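Local coordinates for pesticidal crystal protein Cry4Aa (Bacillus thuringiensis, PDB 2C9K), which promotes colloid-osmotic lysis of insect midgut epithelial cells by binding to them, acting as a pore-forming, mosquito-larvicidal delta-endotoxin, at residues Ile8-Val13 with Val240-Asn245; Leu37-Ala40 with Asn45-Ser48; Asn56-Glu61 with Tyr135-Leu140; Pro119-Ser124 with Ser141-Ala146; Pro410-Arg415 with Thr456-Asp461. One frame throughout, in Å; residues are numbered along the deposited sequence.

Contact 1: residues Ile8-Val13 with Val240-Asn245; sequences IVVGTV and VALFPN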
# COMPACT_ATOMS: atom_id res chain seq x y z
N ILE A 8 -8.73 0.07 7.88
CA ILE A 8 -9.28 -1.11 8.56
C ILE A 8 -9.76 -2.16 7.56
O ILE A 8 -9.49 -3.35 7.71
CB ILE A 8 -10.48 -0.77 9.47
CG1 ILE A 8 -10.04 0.06 10.68
CG2 ILE A 8 -11.14 -2.07 9.94
CD1 ILE A 8 -11.19 0.58 11.50
N VAL A 9 -10.50 -1.73 6.55
CA VAL A 9 -10.99 -2.65 5.55
C VAL A 9 -9.80 -3.37 4.92
O VAL A 9 -9.86 -4.55 4.61
CB VAL A 9 -11.76 -1.92 4.44
CG1 VAL A 9 -12.08 -2.88 3.31
CG2 VAL A 9 -13.03 -1.31 5.00
N VAL A 10 -8.70 -2.64 4.74
CA VAL A 10 -7.52 -3.24 4.14
C VAL A 10 -6.87 -4.20 5.12
O VAL A 10 -6.37 -5.26 4.73
CB VAL A 10 -6.50 -2.15 3.72
CG1 VAL A 10 -5.22 -2.79 3.21
CG2 VAL A 10 -7.11 -1.29 2.64
N GLY A 11 -6.89 -3.82 6.39
CA GLY A 11 -6.31 -4.67 7.42
C GLY A 11 -7.02 -6.00 7.55
O GLY A 11 -6.37 -7.02 7.79
N THR A 12 -8.34 -6.00 7.39
CA THR A 12 -9.13 -7.21 7.52
C THR A 12 -8.91 -8.20 6.39
O THR A 12 -8.91 -9.41 6.60
CB THR A 12 -10.62 -6.89 7.55
OG1 THR A 12 -10.85 -5.87 8.53
CG2 THR A 12 -11.43 -8.12 7.91
N VAL A 13 -8.74 -7.69 5.18
CA VAL A 13 -8.50 -8.53 4.00
C VAL A 13 -7.16 -9.26 4.12
O VAL A 13 -7.10 -10.47 3.89
CB VAL A 13 -8.55 -7.68 2.70
CG1 VAL A 13 -8.16 -8.53 1.51
CG2 VAL A 13 -9.93 -7.12 2.50
N VAL A 240 -6.94 -3.03 -3.96
CA VAL A 240 -6.77 -3.63 -5.28
C VAL A 240 -5.57 -4.57 -5.36
O VAL A 240 -5.57 -5.54 -6.12
CB VAL A 240 -6.62 -2.53 -6.35
CG1 VAL A 240 -6.43 -3.16 -7.74
CG2 VAL A 240 -7.83 -1.62 -6.33
N ALA A 241 -4.52 -4.29 -4.58
CA ALA A 241 -3.32 -5.13 -4.58
C ALA A 241 -3.56 -6.52 -3.97
O ALA A 241 -2.80 -7.45 -4.23
CB ALA A 241 -2.20 -4.42 -3.83
N LEU A 242 -4.61 -6.66 -3.18
CA LEU A 242 -4.92 -7.95 -2.55
C LEU A 242 -5.92 -8.79 -3.36
O LEU A 242 -6.06 -9.99 -3.12
CB LEU A 242 -5.47 -7.73 -1.15
CG LEU A 242 -4.59 -6.86 -0.25
CD1 LEU A 242 -5.33 -6.53 1.05
CD2 LEU A 242 -3.28 -7.59 0.03
N PHE A 243 -6.60 -8.15 -4.31
CA PHE A 243 -7.60 -8.84 -5.14
C PHE A 243 -7.13 -10.17 -5.75
O PHE A 243 -7.90 -11.14 -5.81
CB PHE A 243 -8.08 -7.91 -6.25
CG PHE A 243 -9.06 -6.84 -5.78
CD1 PHE A 243 -9.41 -5.79 -6.63
CD2 PHE A 243 -9.65 -6.92 -4.53
CE1 PHE A 243 -10.33 -4.83 -6.23
CE2 PHE A 243 -10.57 -5.96 -4.12
CZ PHE A 243 -10.91 -4.92 -4.97
N PRO A 244 -5.87 -10.23 -6.20
CA PRO A 244 -5.37 -11.47 -6.80
C PRO A 244 -5.43 -12.64 -5.84
O PRO A 244 -5.42 -13.78 -6.26
CB PRO A 244 -3.94 -11.12 -7.19
CG PRO A 244 -4.03 -9.65 -7.47
CD PRO A 244 -4.86 -9.17 -6.30
N ASN A 245 -5.48 -12.35 -4.55
CA ASN A 245 -5.54 -13.40 -3.54
C ASN A 245 -6.90 -14.08 -3.60
O ASN A 245 -7.06 -15.21 -3.13
CB ASN A 245 -5.31 -12.82 -2.15
CG ASN A 245 -3.96 -12.14 -2.00
OD1 ASN A 245 -3.64 -11.60 -0.94
ND2 ASN A 245 -3.15 -12.18 -3.06
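Leu242 reaches out from the loop that follows helix 222-240 and lays its side chain against Val13 and Val10 on one side of helix 5-16. CB of Leu242 already sits 3.9 Å from CG1 of Val13. From there CG lies beside the backbone N and anti to the carbonyl carbon (chi1 -53°), and the extended second torsion sends CD1 on toward the helix. CD1 is the atom that does most of the work. It lies 3.5 Å from CG1 of Val13 and 3.8 Å from CB of the same residue, so the methyl packs along one branch of the valine. The same CD1 also lies 4.0 Å from the carbonyl O of Val10, almost one turn earlier in the helix, with CG1 of Val10 slightly farther off. The Val13 branch is in place to receive it because CG1 is turned anti to the backbone N (chi1 174°).

Behind this surface, Thr12 bonds back to its own helix: OG1 donates to O of Ile8 at 3.0 Å, from above the carbonyl plane, and that oxygen also accepts from the backbone N of Thr12. Elsewhere Val13 and Phe243 both touch Asn148 on helix 140-164, so the two segments meet over a shared neighbour in the helical N-terminal domain. All three touching residues are buried, and no hydrogen bond runs between the segments. The join between the domain's first helix and the exit from its last therefore rests on apolar packing and the exclusion of water, with no directional bond between the segments.

Contact 2: residues Leu37-Ala40 with Asn45-Ser48; sequences LFPA and NTWS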
# COMPACT_ATOMS: atom_id res chain seq x y z
N LEU A 37 -18.52 -0.65 7.42
CA LEU A 37 -19.09 0.01 6.24
C LEU A 37 -20.57 0.39 6.39
O LEU A 37 -21.11 1.15 5.57
CB LEU A 37 -18.91 -0.89 5.02
CG LEU A 37 -17.46 -1.16 4.60
CD1 LEU A 37 -17.43 -2.25 3.55
CD2 LEU A 37 -16.84 0.11 4.06
N PHE A 38 -21.22 -0.13 7.43
CA PHE A 38 -22.63 0.17 7.66
C PHE A 38 -22.96 0.26 9.15
O PHE A 38 -23.67 -0.59 9.68
CB PHE A 38 -23.52 -0.89 7.02
CG PHE A 38 -23.17 -1.21 5.60
CD1 PHE A 38 -22.29 -2.25 5.31
CD2 PHE A 38 -23.73 -0.49 4.55
CE1 PHE A 38 -21.97 -2.56 3.99
CE2 PHE A 38 -23.42 -0.80 3.22
CZ PHE A 38 -22.55 -1.84 2.94
N PRO A 39 -22.44 1.28 9.84
CA PRO A 39 -22.68 1.48 11.28
C PRO A 39 -24.13 1.89 11.61
O PRO A 39 -24.60 1.69 12.74
CB PRO A 39 -21.66 2.55 11.66
CG PRO A 39 -21.52 3.34 10.40
CD PRO A 39 -21.46 2.27 9.34
N ALA A 40 -24.83 2.45 10.63
CA ALA A 40 -26.22 2.86 10.80
C ALA A 40 -27.06 2.13 9.75
O ALA A 40 -27.97 2.71 9.16
CB ALA A 40 -26.35 4.37 10.63
N ASN A 45 -23.81 7.02 6.32
CA ASN A 45 -23.27 8.11 5.51
C ASN A 45 -21.82 7.82 5.14
O ASN A 45 -21.05 8.73 4.85
CB ASN A 45 -23.35 9.43 6.26
CG ASN A 45 -24.77 9.78 6.64
OD1 ASN A 45 -25.66 9.86 5.79
ND2 ASN A 45 -25.00 10.00 7.93
N THR A 46 -21.46 6.54 5.15
CA THR A 46 -20.11 6.11 4.83
C THR A 46 -19.69 6.56 3.42
O THR A 46 -18.63 7.17 3.26
CB THR A 46 -19.98 4.57 4.95
OG1 THR A 46 -20.32 4.16 6.28
CG2 THR A 46 -18.55 4.12 4.66
N TRP A 47 -20.53 6.26 2.43
CA TRP A 47 -20.24 6.64 1.05
C TRP A 47 -20.21 8.16 0.86
O TRP A 47 -19.44 8.68 0.06
CB TRP A 47 -21.27 6.01 0.11
CG TRP A 47 -21.51 4.58 0.42
CD1 TRP A 47 -22.71 3.98 0.60
CD2 TRP A 47 -20.52 3.57 0.67
NE1 TRP A 47 -22.54 2.66 0.96
CE2 TRP A 47 -21.20 2.39 1.00
CE3 TRP A 47 -19.12 3.56 0.64
CZ2 TRP A 47 -20.54 1.19 1.31
CZ3 TRP A 47 -18.45 2.37 0.95
CH2 TRP A 47 -19.16 1.21 1.28
N SER A 48 -21.05 8.87 1.60
CA SER A 48 -21.06 10.33 1.51
C SER A 48 -19.71 10.81 2.01
O SER A 48 -19.04 11.60 1.35
CB SER A 48 -22.17 10.92 2.38
OG SER A 48 -23.44 10.59 1.86
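The indole of Trp47 turns its edge toward the face of the Phe38 ring in an offset edge-to-face pair, with the phenyl and the six-membered indole ring 5.9 Å apart between centroids and their planes at 78°. CZ2 of Trp47 is the touching atom, 4.0 Å from CZ of Phe38 and about as far from CE2. Next along the indole, CH2 meets CD2 of Leu37 at 3.8 Å, the two side chains crossing at about a right angle. One indole face carries CG2 of the preceding Thr46, offset toward the rim. Outside the pair, Phe38 also meets the ring of Phe78 and Trp47 that of Phe50.

Within the alpha-helical bundle of the N-terminal domain, this is the loop connection between two successive helices: Phe38 is where the chain leaves helix 29-37, and helix 46-58 starts at Thr46. The hydroxyl of Thr46 ties the two ends together, OG1 donating to O of Leu37 at 3.2 Å. The donor stands well out of the carbonyl plane, by 69°. OG1 gets there because it lies beside its own backbone N, anti to the carbonyl carbon (chi1 -59°). CD of Pro39 closes in on the same OG1, 3.8 Å away.

Contact 3: residues Asn56-Glu61 with Tyr135-Leu140; sequences NIIKKE and YNILVL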
# COMPACT_ATOMS: atom_id res chain seq x y z
N ASN A 56 -13.34 17.07 -1.39
CA ASN A 56 -12.75 18.15 -0.62
C ASN A 56 -11.29 18.34 -0.96
O ASN A 56 -10.74 19.42 -0.74
CB ASN A 56 -12.90 17.89 0.88
CG ASN A 56 -14.30 18.19 1.39
OD1 ASN A 56 -14.88 19.22 1.06
ND2 ASN A 56 -14.84 17.30 2.22
N ILE A 57 -10.65 17.31 -1.49
CA ILE A 57 -9.24 17.43 -1.84
C ILE A 57 -9.08 17.91 -3.29
O ILE A 57 -8.17 18.68 -3.61
CB ILE A 57 -8.50 16.08 -1.61
CG1 ILE A 57 -8.41 15.27 -2.90
CG2 ILE A 57 -9.22 15.27 -0.55
CD1 ILE A 57 -7.11 15.49 -3.64
N ILE A 58 -9.98 17.48 -4.17
CA ILE A 58 -9.93 17.89 -5.57
C ILE A 58 -10.58 19.26 -5.73
O ILE A 58 -10.37 19.95 -6.73
CB ILE A 58 -10.66 16.88 -6.46
CG1 ILE A 58 -9.94 15.53 -6.39
CG2 ILE A 58 -10.70 17.38 -7.89
CD1 ILE A 58 -10.56 14.47 -7.27
N LYS A 59 -11.37 19.63 -4.73
CA LYS A 59 -12.08 20.90 -4.68
C LYS A 59 -12.79 21.34 -5.96
O LYS A 59 -12.76 22.51 -6.33
CB LYS A 59 -11.14 22.00 -4.20
CG LYS A 59 -10.54 21.72 -2.82
CD LYS A 59 -10.15 23.00 -2.07
CE LYS A 59 -9.09 23.81 -2.83
NZ LYS A 59 -8.81 25.14 -2.19
N LYS A 60 -13.43 20.39 -6.65
CA LYS A 60 -14.19 20.69 -7.86
C LYS A 60 -15.64 20.46 -7.45
O LYS A 60 -15.90 19.84 -6.41
CB LYS A 60 -13.80 19.76 -9.00
CG LYS A 60 -14.55 20.02 -10.30
CD LYS A 60 -13.89 19.31 -11.48
CE LYS A 60 -14.53 19.70 -12.81
NZ LYS A 60 -13.73 19.21 -13.97
N GLU A 61 -16.60 20.93 -8.24
CA GLU A 61 -17.98 20.75 -7.81
C GLU A 61 -19.02 20.11 -8.72
O GLU A 61 -18.91 20.13 -9.95
CB GLU A 61 -18.52 22.09 -7.33
CG GLU A 61 -17.61 22.78 -6.34
CD GLU A 61 -18.36 23.69 -5.40
OE1 GLU A 61 -19.06 23.17 -4.50
OE2 GLU A 61 -18.25 24.93 -5.57
N TYR A 135 -17.09 12.64 -11.50
CA TYR A 135 -18.05 12.00 -10.60
C TYR A 135 -17.62 10.57 -10.25
O TYR A 135 -17.83 10.11 -9.13
CB TYR A 135 -19.45 11.97 -11.22
CG TYR A 135 -20.36 10.92 -10.60
CD1 TYR A 135 -21.05 11.16 -9.41
CD2 TYR A 135 -20.49 9.65 -11.19
CE1 TYR A 135 -21.83 10.16 -8.82
CE2 TYR A 135 -21.26 8.66 -10.60
CZ TYR A 135 -21.93 8.92 -9.43
OH TYR A 135 -22.70 7.92 -8.86
N ASN A 136 -17.04 9.87 -11.22
CA ASN A 136 -16.62 8.50 -10.98
C ASN A 136 -15.32 8.37 -10.21
O ASN A 136 -15.12 7.37 -9.53
CB ASN A 136 -16.55 7.73 -12.28
CG ASN A 136 -17.90 7.18 -12.69
OD1 ASN A 136 -18.45 6.30 -12.02
ND2 ASN A 136 -18.45 7.70 -13.78
N ILE A 137 -14.44 9.35 -10.32
CA ILE A 137 -13.21 9.26 -9.56
C ILE A 137 -13.57 9.68 -8.14
O ILE A 137 -12.92 9.30 -7.17
CB ILE A 137 -12.12 10.21 -10.08
CG1 ILE A 137 -12.43 11.64 -9.65
CG2 ILE A 137 -12.01 10.13 -11.57
CD1 ILE A 137 -11.21 12.47 -9.57
N LEU A 138 -14.63 10.48 -8.03
CA LEU A 138 -15.12 10.99 -6.76
C LEU A 138 -15.89 9.90 -6.02
O LEU A 138 -16.12 10.00 -4.82
CB LEU A 138 -16.02 12.20 -7.01
CG LEU A 138 -16.00 13.32 -5.97
CD1 LEU A 138 -14.57 13.85 -5.84
CD2 LEU A 138 -16.95 14.45 -6.37
N VAL A 139 -16.27 8.85 -6.73
CA VAL A 139 -17.02 7.75 -6.15
C VAL A 139 -16.16 6.48 -6.14
O VAL A 139 -16.56 5.44 -5.59
CB VAL A 139 -18.32 7.49 -6.96
CG1 VAL A 139 -19.08 6.33 -6.39
CG2 VAL A 139 -19.20 8.72 -6.93
N LEU A 140 -14.96 6.57 -6.72
CA LEU A 140 -14.04 5.44 -6.80
C LEU A 140 -13.81 4.72 -5.48
O LEU A 140 -13.83 3.50 -5.43
CB LEU A 140 -12.69 5.88 -7.37
CG LEU A 140 -11.63 4.77 -7.48
CD1 LEU A 140 -12.12 3.69 -8.44
CD2 LEU A 140 -10.32 5.34 -7.96
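Ile58, Leu138 and Ile137 make this helix-to-helix contact within the helical N-terminal domain of the toxin, where the last turn of helix 46-58 meets the C-terminal part of helix 129-137 and the residues that follow. Ile58 gives up the most surface. Its CG1 lies beside the backbone N and its CD1 is fully extended beyond that (chi2 -179°), so a single methyl is pushed out toward the other segment. There it meets two partners. One is the CG1-CD1 arm of Ile137; the modelled spacing of the two CD1 methyls is too short to be trusted, so their exact separation is doubtful. This arm starts from CG1 set between the backbone N and the carbonyl carbon (chi1 76°). The other partner is Leu138, whose side chain starts off to one side of the other segment, its end coming nearer.

The surroundings continue the packing: Leu138 also touches Ile51, Thr54 and Lys55 earlier in helix 46-58, while Ile58 and Ile137 rest on Leu207 and Thr200 of helix 183-208. Just past Ile58 the chain breaks off its helix at Lys59, which takes a positive phi of 45°. On the opposite segment Asn136 is held through ND2 by the carbonyl oxygens of Val122 and of Cys132, the latter disulfide-bonded to Cys125. Across the contact itself, CD1 of Leu138 stands 4.3 Å from CD1 of Ile58.

Contact 4: residues Pro119-Ser124 with Ser141-Ala146; sequences PELVNS and SSYAQA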
# COMPACT_ATOMS: atom_id res chain seq x y z
N PRO A 119 -22.74 -1.05 -11.84
CA PRO A 119 -22.89 -0.30 -13.08
C PRO A 119 -23.82 0.89 -12.84
O PRO A 119 -23.63 1.97 -13.40
CB PRO A 119 -23.49 -1.33 -14.03
CG PRO A 119 -22.88 -2.60 -13.55
CD PRO A 119 -23.04 -2.48 -12.05
N GLU A 120 -24.81 0.69 -11.98
CA GLU A 120 -25.75 1.75 -11.64
C GLU A 120 -24.93 2.94 -11.13
O GLU A 120 -25.02 4.05 -11.66
CB GLU A 120 -26.71 1.28 -10.54
CG GLU A 120 -27.98 2.11 -10.40
CD GLU A 120 -28.91 1.57 -9.31
OE1 GLU A 120 -29.05 0.33 -9.20
OE2 GLU A 120 -29.50 2.40 -8.58
N LEU A 121 -24.13 2.67 -10.11
CA LEU A 121 -23.27 3.67 -9.50
C LEU A 121 -22.52 4.48 -10.55
O LEU A 121 -22.64 5.71 -10.60
CB LEU A 121 -22.26 3.00 -8.58
CG LEU A 121 -21.21 3.93 -7.96
CD1 LEU A 121 -21.91 4.94 -7.07
CD2 LEU A 121 -20.20 3.12 -7.17
N VAL A 122 -21.76 3.80 -11.39
CA VAL A 122 -20.98 4.46 -12.43
C VAL A 122 -21.80 5.19 -13.51
O VAL A 122 -21.39 6.24 -14.00
CB VAL A 122 -20.02 3.46 -13.12
CG1 VAL A 122 -19.41 4.07 -14.36
CG2 VAL A 122 -18.92 3.06 -12.15
N ASN A 123 -22.96 4.65 -13.86
CA ASN A 123 -23.76 5.27 -14.90
C ASN A 123 -24.69 6.37 -14.42
O ASN A 123 -25.34 7.03 -15.22
CB ASN A 123 -24.53 4.20 -15.67
CG ASN A 123 -23.59 3.22 -16.37
OD1 ASN A 123 -22.75 3.61 -17.18
ND2 ASN A 123 -23.73 1.93 -16.05
N SER A 124 -24.75 6.58 -13.11
CA SER A 124 -25.59 7.64 -12.56
C SER A 124 -24.77 8.92 -12.41
O SER A 124 -24.75 9.54 -11.35
CB SER A 124 -26.17 7.22 -11.21
OG SER A 124 -27.04 6.11 -11.36
N SER A 141 -13.60 5.46 -4.40
CA SER A 141 -13.35 4.80 -3.13
C SER A 141 -14.55 3.95 -2.69
O SER A 141 -14.37 2.87 -2.13
CB SER A 141 -12.97 5.83 -2.04
OG SER A 141 -14.08 6.59 -1.61
N SER A 142 -15.77 4.42 -2.94
CA SER A 142 -16.96 3.65 -2.58
C SER A 142 -17.06 2.48 -3.56
O SER A 142 -17.45 1.36 -3.21
CB SER A 142 -18.20 4.53 -2.70
OG SER A 142 -18.07 5.69 -1.89
N TYR A 143 -16.70 2.74 -4.81
CA TYR A 143 -16.72 1.72 -5.84
C TYR A 143 -15.90 0.54 -5.34
O TYR A 143 -16.33 -0.61 -5.42
CB TYR A 143 -16.09 2.26 -7.12
CG TYR A 143 -16.02 1.24 -8.24
CD1 TYR A 143 -17.11 1.02 -9.07
CD2 TYR A 143 -14.88 0.48 -8.44
CE1 TYR A 143 -17.06 0.08 -10.09
CE2 TYR A 143 -14.82 -0.47 -9.45
CZ TYR A 143 -15.92 -0.66 -10.28
OH TYR A 143 -15.86 -1.59 -11.30
N ALA A 144 -14.70 0.84 -4.84
CA ALA A 144 -13.78 -0.18 -4.35
C ALA A 144 -14.40 -1.08 -3.30
O ALA A 144 -14.38 -2.30 -3.45
CB ALA A 144 -12.51 0.47 -3.81
N GLN A 145 -14.95 -0.51 -2.24
CA GLN A 145 -15.57 -1.32 -1.20
C GLN A 145 -16.61 -2.26 -1.80
O GLN A 145 -16.68 -3.43 -1.44
CB GLN A 145 -16.21 -0.44 -0.13
CG GLN A 145 -15.21 0.28 0.76
CD GLN A 145 -14.28 -0.69 1.48
OE1 GLN A 145 -14.69 -1.78 1.87
NE2 GLN A 145 -13.02 -0.28 1.65
N ALA A 146 -17.41 -1.74 -2.73
CA ALA A 146 -18.43 -2.55 -3.38
C ALA A 146 -17.81 -3.73 -4.12
O ALA A 146 -18.19 -4.88 -3.90
CB ALA A 146 -19.24 -1.69 -4.35
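Tyr143 lies alongside helix 103-123 with its ring and its root both engaged by Leu121. CD2 of Leu121 comes in at the edge of the tyrosine ring, near its plane, 4.2 Å from CD1, and at the same time sits 4.0 Å from CA of Tyr143. One leucine methyl thus fills the angle between the ring and the helix backbone that bears it. Val122 takes the next position: its CG2 approaches the ring obliquely and stands 4.1 Å from CE1 of Tyr143. With CG anti to the backbone N (chi1 178°), the tyrosine ring is set where both methyls can meet it. Beyond the contact the ring also meets that of Tyr196 on helix 183-208, and Tyr143 touches Ile118 one turn back on helix 103-123.

These two long helices belong to the bundle of the N-terminal domain, and the chain between them carries the short helix 129-137. In the three-domain Cry family, a helical hairpin of this kind is thought to enter the membrane when the pore forms, and these helices probably correspond to it.

At the end of helix 103-123, Ser124 is the first residue to leave the helix, and its OG donates to O of Glu120 at 2.9 Å from well above the carbonyl plane (49° out of it). The Glu120 side chain takes no part across the contact; its OE1 is in a salt bridge to NH1 of Arg76.

Contact 5: residues Pro410-Arg415 with Thr456-Asp461; sequences PILKRR and THSSVD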
# COMPACT_ATOMS: atom_id res chain seq x y z
N PRO A 410 -4.19 6.23 10.10
CA PRO A 410 -5.24 5.69 10.97
C PRO A 410 -4.97 4.29 11.53
O PRO A 410 -4.02 3.61 11.11
CB PRO A 410 -6.48 5.72 10.07
CG PRO A 410 -6.21 6.88 9.18
CD PRO A 410 -4.77 6.66 8.82
N ILE A 411 -5.81 3.86 12.47
CA ILE A 411 -5.69 2.54 13.07
C ILE A 411 -5.86 1.46 11.99
O ILE A 411 -6.36 1.73 10.90
CB ILE A 411 -6.77 2.31 14.14
CG1 ILE A 411 -8.15 2.65 13.57
CG2 ILE A 411 -6.46 3.14 15.38
CD1 ILE A 411 -9.30 2.40 14.54
N LEU A 412 -5.43 0.25 12.32
CA LEU A 412 -5.50 -0.86 11.38
C LEU A 412 -6.60 -1.86 11.75
O LEU A 412 -7.01 -2.69 10.93
CB LEU A 412 -4.15 -1.57 11.34
CG LEU A 412 -4.06 -2.84 10.52
CD1 LEU A 412 -4.28 -2.51 9.06
CD2 LEU A 412 -2.72 -3.47 10.73
N LYS A 413 -7.07 -1.77 12.99
CA LYS A 413 -8.11 -2.67 13.47
C LYS A 413 -9.22 -1.91 14.18
O LYS A 413 -9.03 -0.76 14.58
CB LYS A 413 -7.51 -3.69 14.44
CG LYS A 413 -6.36 -4.49 13.86
CD LYS A 413 -5.97 -5.63 14.78
CE LYS A 413 -5.29 -5.14 16.05
NZ LYS A 413 -3.90 -4.68 15.83
N ARG A 414 -10.39 -2.54 14.32
CA ARG A 414 -11.50 -1.91 15.01
C ARG A 414 -11.02 -1.61 16.42
O ARG A 414 -10.50 -2.48 17.12
CB ARG A 414 -12.70 -2.85 15.07
CG ARG A 414 -13.29 -3.16 13.71
CD ARG A 414 -14.50 -4.06 13.86
NE ARG A 414 -15.58 -3.38 14.57
CZ ARG A 414 -16.69 -3.98 14.99
NH1 ARG A 414 -16.86 -5.28 14.78
NH2 ARG A 414 -17.63 -3.27 15.60
N ARG A 415 -11.22 -0.37 16.83
CA ARG A 415 -10.75 0.12 18.12
C ARG A 415 -11.13 -0.59 19.42
O ARG A 415 -12.14 -1.29 19.51
CB ARG A 415 -11.07 1.61 18.24
CG ARG A 415 -10.09 2.34 19.12
CD ARG A 415 -8.70 1.75 18.93
NE ARG A 415 -7.72 2.43 19.76
CZ ARG A 415 -7.35 3.69 19.57
NH1 ARG A 415 -7.90 4.39 18.59
NH2 ARG A 415 -6.46 4.25 20.38
N THR A 456 5.38 3.44 5.43
CA THR A 456 5.22 2.16 4.76
C THR A 456 4.17 1.36 5.52
O THR A 456 3.93 1.61 6.71
CB THR A 456 6.55 1.39 4.71
OG1 THR A 456 7.14 1.36 6.02
CG2 THR A 456 7.50 2.05 3.74
N HIS A 457 3.53 0.40 4.86
CA HIS A 457 2.50 -0.40 5.52
C HIS A 457 3.07 -1.34 6.57
O HIS A 457 4.03 -2.08 6.30
CB HIS A 457 1.72 -1.21 4.49
CG HIS A 457 0.39 -1.66 5.00
ND1 HIS A 457 -0.76 -0.91 4.87
CD2 HIS A 457 0.03 -2.77 5.69
CE1 HIS A 457 -1.76 -1.53 5.45
NE2 HIS A 457 -1.31 -2.66 5.96
N SER A 458 2.48 -1.34 7.77
CA SER A 458 2.97 -2.19 8.85
C SER A 458 2.74 -3.68 8.65
O SER A 458 2.90 -4.48 9.57
CB SER A 458 2.36 -1.76 10.19
OG SER A 458 0.98 -2.06 10.24
N SER A 459 2.35 -4.07 7.44
CA SER A 459 2.13 -5.47 7.14
C SER A 459 3.41 -6.08 6.58
O SER A 459 3.49 -7.29 6.39
CB SER A 459 1.01 -5.65 6.11
OG SER A 459 1.41 -5.15 4.84
N VAL A 460 4.39 -5.22 6.31
CA VAL A 460 5.66 -5.68 5.76
C VAL A 460 6.52 -6.33 6.84
O VAL A 460 6.61 -5.83 7.96
CB VAL A 460 6.44 -4.50 5.13
CG1 VAL A 460 7.71 -5.01 4.46
CG2 VAL A 460 5.54 -3.77 4.14
N ASP A 461 7.15 -7.45 6.50
CA ASP A 461 7.96 -8.18 7.46
C ASP A 461 9.46 -7.88 7.37
O ASP A 461 10.02 -7.83 6.27
CB ASP A 461 7.73 -9.68 7.27
CG ASP A 461 8.31 -10.51 8.39
OD1 ASP A 461 8.68 -9.92 9.43
OD2 ASP A 461 8.40 -11.75 8.25
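Leu412 points its two methyls at the end of strand 450-457, one to each of two neighbouring residues. With CG anti to the backbone N (chi1 174°) and the second torsion at 65°, the fork opens so that CD2 reaches OG of Ser458 at 4.0 Å while CD1 comes to 4.3 Å from NE2 of His457. The methyl meets the imidazole obliquely. These are van der Waals contacts, with no hydrogen bond between the segments. The serine hydroxyl lies between its own backbone N and carbonyl carbon (chi1 70°), and its polar partner is elsewhere: OG bonds to O of Tyr430. The leucine backbone is tied down from the same region, since the N atoms of Leu412 and Lys413 both bond to OD1 of Asn429.

His457 opens a type I beta turn that runs to Val460, closed by the bond from Val460 N to His457 O at 3.2 Å. The side chain of His457 also touches Leu14 of helix 5-16. Strand 450-457 is the central strand of a three-stranded antiparallel sheet; this sheet and two four-stranded antiparallel ones make up the middle domain, consistent with the beta-prism of three-domain Cry toxins, and the contact lies where it meets helix 5-16.

How the contacts relate
Contacts 2, 3 and 4 sit in the helical N-terminal domain, and contact 1 closes the long chain loop that encloses all three. Contacts 3 and 4 interlock along the sequence and share a probable hydrogen bond, Tyr135 OH to Leu121 O at 2.8 Å, with centres about 13 Å apart. Gln145, in segment 141-146, packs on Leu37 and Trp47 of contact 2 and on Val9 of segment 8-13. Val9 also reaches contact 2, its CG2 lying 4.2 Å from CD2 of Leu37. Contact 5, in the middle domain, joins this network through helix 5-16, where Ile8 and Gly11 meet Ile411 and Leu412; its centre is about 12 Å from that of contact 1 but about 26 Å from those of contacts 3 and 4.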